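Local coordinates for decaprenyl diphosphate synthase (Rhodobacter capsulatus, PDB 3MZV), which probably lengthens farnesyl diphosphate with isopentenyl diphosphate units, using magnesium, to give the all-trans-polyprenyl diphosphate from which quinone side chains are made, at residues Glu83-Ala88 / Asn146-Ile151; Asp93-Glu98 / Ser116-Gly121. All blocks are in the same frame, centred on the assembly; numbering follows the deposited sequence.

Contact 1 (Glu83-Ala88 / Asn146-Ile151); sequences EFIHTA and NASAVI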
loop_
_atom_site.group_PDB
_atom_site.type_symbol
_atom_site.label_atom_id
_atom_site.label_comp_id
_atom_site.label_asym_id
_atom_site.label_seq_id
_atom_site.Cartn_x
_atom_site.Cartn_y
_atom_site.Cartn_z
ATOM N N GLU B 83 -5.138 11.959 5.124
ATOM C CA GLU B 83 -6.341 11.215 5.326
ATOM C C GLU B 83 -6.412 9.960 4.471
ATOM O O GLU B 83 -6.883 8.925 4.956
ATOM C CB GLU B 83 -7.547 12.073 5.037
ATOM C CG GLU B 83 -8.824 11.396 5.514
ATOM C CD GLU B 83 -9.065 11.487 6.999
ATOM O OE1 GLU B 83 -8.125 11.326 7.825
ATOM O OE2 GLU B 83 -10.252 11.700 7.357
ATOM N N PHE B 84 -5.984 10.061 3.201
ATOM C CA PHE B 84 -5.886 8.865 2.339
ATOM C C PHE B 84 -4.990 7.794 2.981
ATOM O O PHE B 84 -5.325 6.601 2.986
ATOM C CB PHE B 84 -5.346 9.219 0.952
ATOM C CG PHE B 84 -6.392 9.748 -0.020
ATOM C CD1 PHE B 84 -7.569 9.076 -0.240
ATOM C CD2 PHE B 84 -6.121 10.870 -0.780
ATOM C CE1 PHE B 84 -8.491 9.534 -1.189
ATOM C CE2 PHE B 84 -6.997 11.315 -1.743
ATOM C CZ PHE B 84 -8.204 10.643 -1.936
ATOM N N ILE B 85 -3.838 8.201 3.498
ATOM C CA ILE B 85 -2.934 7.264 4.137
ATOM C C ILE B 85 -3.589 6.609 5.358
ATOM O O ILE B 85 -3.524 5.383 5.540
ATOM C CB ILE B 85 -1.583 7.941 4.517
ATOM C CG1 ILE B 85 -0.804 8.310 3.245
ATOM C CG2 ILE B 85 -0.757 7.030 5.382
ATOM C CD1 ILE B 85 0.333 9.299 3.503
ATOM N N HIS B 86 -4.269 7.411 6.170
ATOM C CA HIS B 86 -4.949 6.869 7.341
ATOM C C HIS B 86 -6.001 5.881 6.884
ATOM O O HIS B 86 -6.092 4.796 7.457
ATOM C CB HIS B 86 -5.551 7.987 8.172
ATOM C CG HIS B 86 -6.380 7.522 9.320
ATOM N ND1 HIS B 86 -5.863 6.777 10.352
ATOM C CD2 HIS B 86 -7.684 7.739 9.624
ATOM C CE1 HIS B 86 -6.812 6.529 11.232
ATOM N NE2 HIS B 86 -7.929 7.097 10.810
ATOM N N THR B 87 -6.773 6.232 5.855
ATOM C CA THR B 87 -7.852 5.386 5.412
ATOM C C THR B 87 -7.320 4.057 4.860
ATOM O O THR B 87 -7.862 2.973 5.152
ATOM C CB THR B 87 -8.742 6.109 4.357
ATOM O OG1 THR B 87 -9.251 7.342 4.897
ATOM C CG2 THR B 87 -9.893 5.257 3.932
ATOM N N ALA B 88 -6.286 4.129 4.020
ATOM C CA ALA B 88 -5.618 2.931 3.500
ATOM C C ALA B 88 -5.129 2.063 4.619
ATOM O O ALA B 88 -5.300 0.829 4.541
ATOM C CB ALA B 88 -4.380 3.330 2.534
ATOM N N ASN B 146 7.983 8.140 4.212
ATOM C CA ASN B 146 8.615 7.561 5.380
ATOM C C ASN B 146 7.603 7.210 6.483
ATOM O O ASN B 146 7.617 6.095 7.026
ATOM C CB ASN B 146 9.711 8.500 5.910
ATOM C CG ASN B 146 10.389 7.942 7.163
ATOM O OD1 ASN B 146 11.179 7.017 7.076
ATOM N ND2 ASN B 146 10.056 8.521 8.344
ATOM N N ALA B 147 6.713 8.119 6.786
ATOM C CA ALA B 147 5.703 7.844 7.803
ATOM C C ALA B 147 4.856 6.611 7.436
ATOM O O ALA B 147 4.427 5.878 8.292
ATOM C CB ALA B 147 4.806 9.034 7.975
ATOM N N SER B 148 4.565 6.433 6.147
ATOM C CA SER B 148 3.799 5.286 5.693
ATOM C C SER B 148 4.553 4.019 5.932
ATOM O O SER B 148 3.955 3.014 6.361
ATOM C CB SER B 148 3.398 5.446 4.250
ATOM O OG SER B 148 2.577 6.589 4.083
ATOM N N ALA B 149 5.863 4.044 5.670
ATOM C CA ALA B 149 6.716 2.925 5.928
ATOM C C ALA B 149 6.723 2.604 7.450
ATOM O O ALA B 149 6.647 1.447 7.861
ATOM C CB ALA B 149 8.151 3.244 5.510
ATOM N N VAL B 150 6.890 3.655 8.232
ATOM C CA VAL B 150 6.953 3.577 9.697
ATOM C C VAL B 150 5.634 3.027 10.300
ATOM O O VAL B 150 5.658 2.263 11.275
ATOM C CB VAL B 150 7.325 4.959 10.250
ATOM C CG1 VAL B 150 6.997 5.089 11.747
ATOM C CG2 VAL B 150 8.804 5.202 9.972
ATOM N N ILE B 151 4.506 3.367 9.714
ATOM C CA ILE B 151 3.230 2.775 10.111
ATOM C C ILE B 151 3.245 1.280 9.884
ATOM O O ILE B 151 3.006 0.517 10.795
ATOM C CB ILE B 151 2.032 3.392 9.370
ATOM C CG1 ILE B 151 1.816 4.836 9.802
ATOM C CG2 ILE B 151 0.769 2.552 9.630
ATOM C CD1 ILE B 151 0.842 5.657 8.925
#
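Ile85 of helix 74-96 meets Ser148 and Ile151, which lie one turn apart on helix 138-161. The backbones come closest at the first pair, where the CA atoms of Ile85 and Ser148 are 7.2 Å apart. In Ile85 the bond from CA to CB points toward the partner helix, and at CB the side chain divides. Its CG2 branch, anti to the backbone N (chi1 -68° for CG1), lies 3.6 Å from Ser148 OG and 4.1 Å from Ile151 CD1. The other branch passes the hydroxyl too, with CG1 at 3.9 Å from Ser148 OG, and the nearly extended chi2 of 165° carries CD1 on to 3.6 Å from the same oxygen. Ser148 OG therefore has both branches of one isoleucine as neighbours, and these contacts are van der Waals ones. The hydroxyl's polar need is met within its own helix, by a hydrogen bond to Leu144 O. Ile151 is the more distant partner: the two isoleucine side chains cross obliquely, and CD1 is the atom of Ile151 that makes the contact. Replacing Ile85 with alanine removes CG1, CG2 and CD1, which would probably cost the serine hydroxyl its neighbours on this helix and Ile151 CD1 its contact across to it, opening a gap between the two helices. All three touching residues are buried, and helices 114-133 and 169-194 and the second subunit also pack here. Helix 114-133 brings Ser128 against Ile85 and Phe125 against Ser148, helix 169-194 sets Leu183 on Ile151, and Ala126 of the second subunit packs on Ser148.

Contact 2 (Asp93-Glu98 / Ser116-Gly121); sequences DDVVDE and SSVLVG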
loop_
_atom_site.group_PDB
_atom_site.type_symbol
_atom_site.label_atom_id
_atom_site.label_comp_id
_atom_site.label_asym_id
_atom_site.label_seq_id
_atom_site.Cartn_x
_atom_site.Cartn_y
_atom_site.Cartn_z
ATOM N N ASP B 93 -5.436 -2.752 8.146
ATOM C CA ASP B 93 -5.459 -3.246 9.541
ATOM C C ASP B 93 -6.620 -4.230 9.731
ATOM O O ASP B 93 -6.498 -5.152 10.526
ATOM C CB ASP B 93 -5.535 -2.058 10.564
ATOM C CG ASP B 93 -5.008 -2.412 12.009
ATOM O OD1 ASP B 93 -4.189 -3.342 12.262
ATOM O OD2 ASP B 93 -5.428 -1.698 12.950
ATOM N N ASP B 94 -7.710 -4.065 8.974
ATOM C CA ASP B 94 -8.905 -4.915 9.091
ATOM C C ASP B 94 -8.789 -6.229 8.319
ATOM O O ASP B 94 -9.422 -7.216 8.681
ATOM C CB ASP B 94 -10.158 -4.189 8.564
ATOM C CG ASP B 94 -10.686 -3.110 9.524
ATOM O OD1 ASP B 94 -10.285 -3.072 10.700
ATOM O OD2 ASP B 94 -11.534 -2.303 9.084
ATOM N N VAL B 95 -8.039 -6.244 7.225
ATOM C CA VAL B 95 -7.676 -7.506 6.599
ATOM C C VAL B 95 -6.767 -8.274 7.558
ATOM O O VAL B 95 -7.039 -9.437 7.878
ATOM C CB VAL B 95 -7.008 -7.291 5.227
ATOM C CG1 VAL B 95 -6.482 -8.614 4.662
ATOM C CG2 VAL B 95 -8.030 -6.684 4.256
ATOM N N VAL B 96 -5.737 -7.592 8.058
ATOM C CA VAL B 96 -4.704 -8.180 8.937
ATOM C C VAL B 96 -5.291 -8.949 10.163
ATOM O O VAL B 96 -5.022 -10.154 10.325
ATOM C CB VAL B 96 -3.645 -7.090 9.333
ATOM C CG1 VAL B 96 -2.785 -7.499 10.511
ATOM C CG2 VAL B 96 -2.756 -6.778 8.118
ATOM N N ASP B 97 -6.086 -8.291 11.013
ATOM C CA ASP B 97 -6.788 -9.032 12.108
ATOM C C ASP B 97 -8.206 -9.557 11.726
ATOM O O ASP B 97 -8.965 -10.031 12.587
ATOM C CB ASP B 97 -6.771 -8.253 13.452
ATOM C CG ASP B 97 -7.374 -6.865 13.363
ATOM O OD1 ASP B 97 -8.396 -6.700 12.677
ATOM O OD2 ASP B 97 -6.834 -5.930 13.995
ATOM N N GLU B 98 -8.511 -9.524 10.423
ATOM C CA GLU B 98 -9.760 -10.040 9.843
ATOM C C GLU B 98 -10.983 -9.599 10.693
ATOM O O GLU B 98 -11.705 -10.427 11.282
ATOM C CB GLU B 98 -9.650 -11.566 9.581
ATOM C CG GLU B 98 -9.237 -11.964 8.116
ATOM C CD GLU B 98 -7.714 -12.259 7.874
ATOM O OE1 GLU B 98 -6.951 -12.425 8.855
ATOM O OE2 GLU B 98 -7.279 -12.346 6.682
ATOM N N SER B 116 -10.455 -7.083 -1.739
ATOM C CA SER B 116 -11.024 -5.752 -2.044
ATOM C C SER B 116 -10.503 -4.681 -1.123
ATOM O O SER B 116 -10.072 -3.640 -1.583
ATOM C CB SER B 116 -12.557 -5.746 -2.016
ATOM O OG SER B 116 -13.079 -6.415 -3.158
ATOM N N SER B 117 -10.546 -4.923 0.173
ATOM C CA SER B 117 -10.000 -3.987 1.090
ATOM C C SER B 117 -8.478 -3.755 0.889
ATOM O O SER B 117 -7.989 -2.630 1.083
ATOM C CB SER B 117 -10.292 -4.422 2.506
ATOM O OG SER B 117 -11.703 -4.569 2.663
ATOM N N VAL B 118 -7.741 -4.802 0.518
ATOM C CA VAL B 118 -6.320 -4.642 0.227
ATOM C C VAL B 118 -6.150 -3.760 -0.976
ATOM O O VAL B 118 -5.380 -2.829 -0.950
ATOM C CB VAL B 118 -5.590 -5.981 0.008
ATOM C CG1 VAL B 118 -4.133 -5.711 -0.379
ATOM C CG2 VAL B 118 -5.645 -6.830 1.275
ATOM N N LEU B 119 -6.870 -4.055 -2.042
ATOM C CA LEU B 119 -6.673 -3.386 -3.297
ATOM C C LEU B 119 -7.214 -1.958 -3.261
ATOM O O LEU B 119 -6.648 -1.042 -3.882
ATOM C CB LEU B 119 -7.299 -4.187 -4.405
ATOM C CG LEU B 119 -6.620 -5.539 -4.657
ATOM C CD1 LEU B 119 -7.464 -6.357 -5.570
ATOM C CD2 LEU B 119 -5.230 -5.330 -5.221
ATOM N N VAL B 120 -8.268 -1.739 -2.495
ATOM C CA VAL B 120 -8.778 -0.367 -2.367
ATOM C C VAL B 120 -7.815 0.478 -1.568
ATOM O O VAL B 120 -7.500 1.572 -1.982
ATOM C CB VAL B 120 -10.200 -0.331 -1.759
ATOM C CG1 VAL B 120 -10.575 1.098 -1.366
ATOM C CG2 VAL B 120 -11.181 -0.869 -2.800
ATOM N N GLY B 121 -7.276 -0.049 -0.483
ATOM C CA GLY B 121 -6.255 0.655 0.268
ATOM C C GLY B 121 -5.054 0.961 -0.634
ATOM O O GLY B 121 -4.466 2.050 -0.569
#
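Ser117 is the first residue of 116-121 to meet Val95, and it does so through its CB, 3.6 Å from Val95 CG2. The CA atoms of Val95 and Ser117 stand 6.9 Å apart, the nearest backbone approach of the two segments. Ser117 also packs on Ala108 and Asn109 of helix 108-111. Next comes Val118, whose CG2 touches both methyls of the opposing valine, at 3.8 Å from Val95 CG2 and 3.9 Å from Val95 CG1. The two valines cross at about a right angle. With Val95 CG1 anti to the backbone N (chi1 173°), CG2 falls beside that nitrogen and reaches Ser117 and Val118 together. Val95 is an inner residue of Asp93-Asp94-Val95-Val96-Asp97, which matches the first aspartate-rich DDxxD motif of trans-prenyltransferases; in relatives its acids hold the magnesium ions that bind the allylic diphosphate. The carboxylate of Asp94 forms a salt bridge with Arg102 through OD2. The motif sits where helix 74-96 stops: Glu98, with a positive phi of 45°, is the C-prime residue of a Schellman motif, in which Glu98 N hydrogen-bonds to Val95 O at 2.9 Å. The backbone of Val118 is engaged as well, since His92 NE2 hydrogen-bonds to its carbonyl oxygen. One turn on from Ser117, the helix carries on past the contact without a break, and Gly121 N closes that turn on Ser117 O at 3.1 Å.

Overall arrangement
Helix 74-96 serves both contacts, pairing with helix 138-161 in contact 1 and, nearer its C-terminal end, with helix 114-133 in contact 2. The touching residues are buried in each, but contact 1 lies nearer the middle of the chain, its centre about 10 Å from the chain centre against about 17 Å for contact 2. The contact centres are about 14 Å apart, and the sites join where Ala88 CB packs 3.4 Å from Gly121 O. Each contact pairs a branched aliphatic with a serine and a second aliphatic, contact 1 through the serine hydroxyl and contact 2 through its CB. Acidic motif residues flank contact 2 alone, and both contacts adjoin the second subunit.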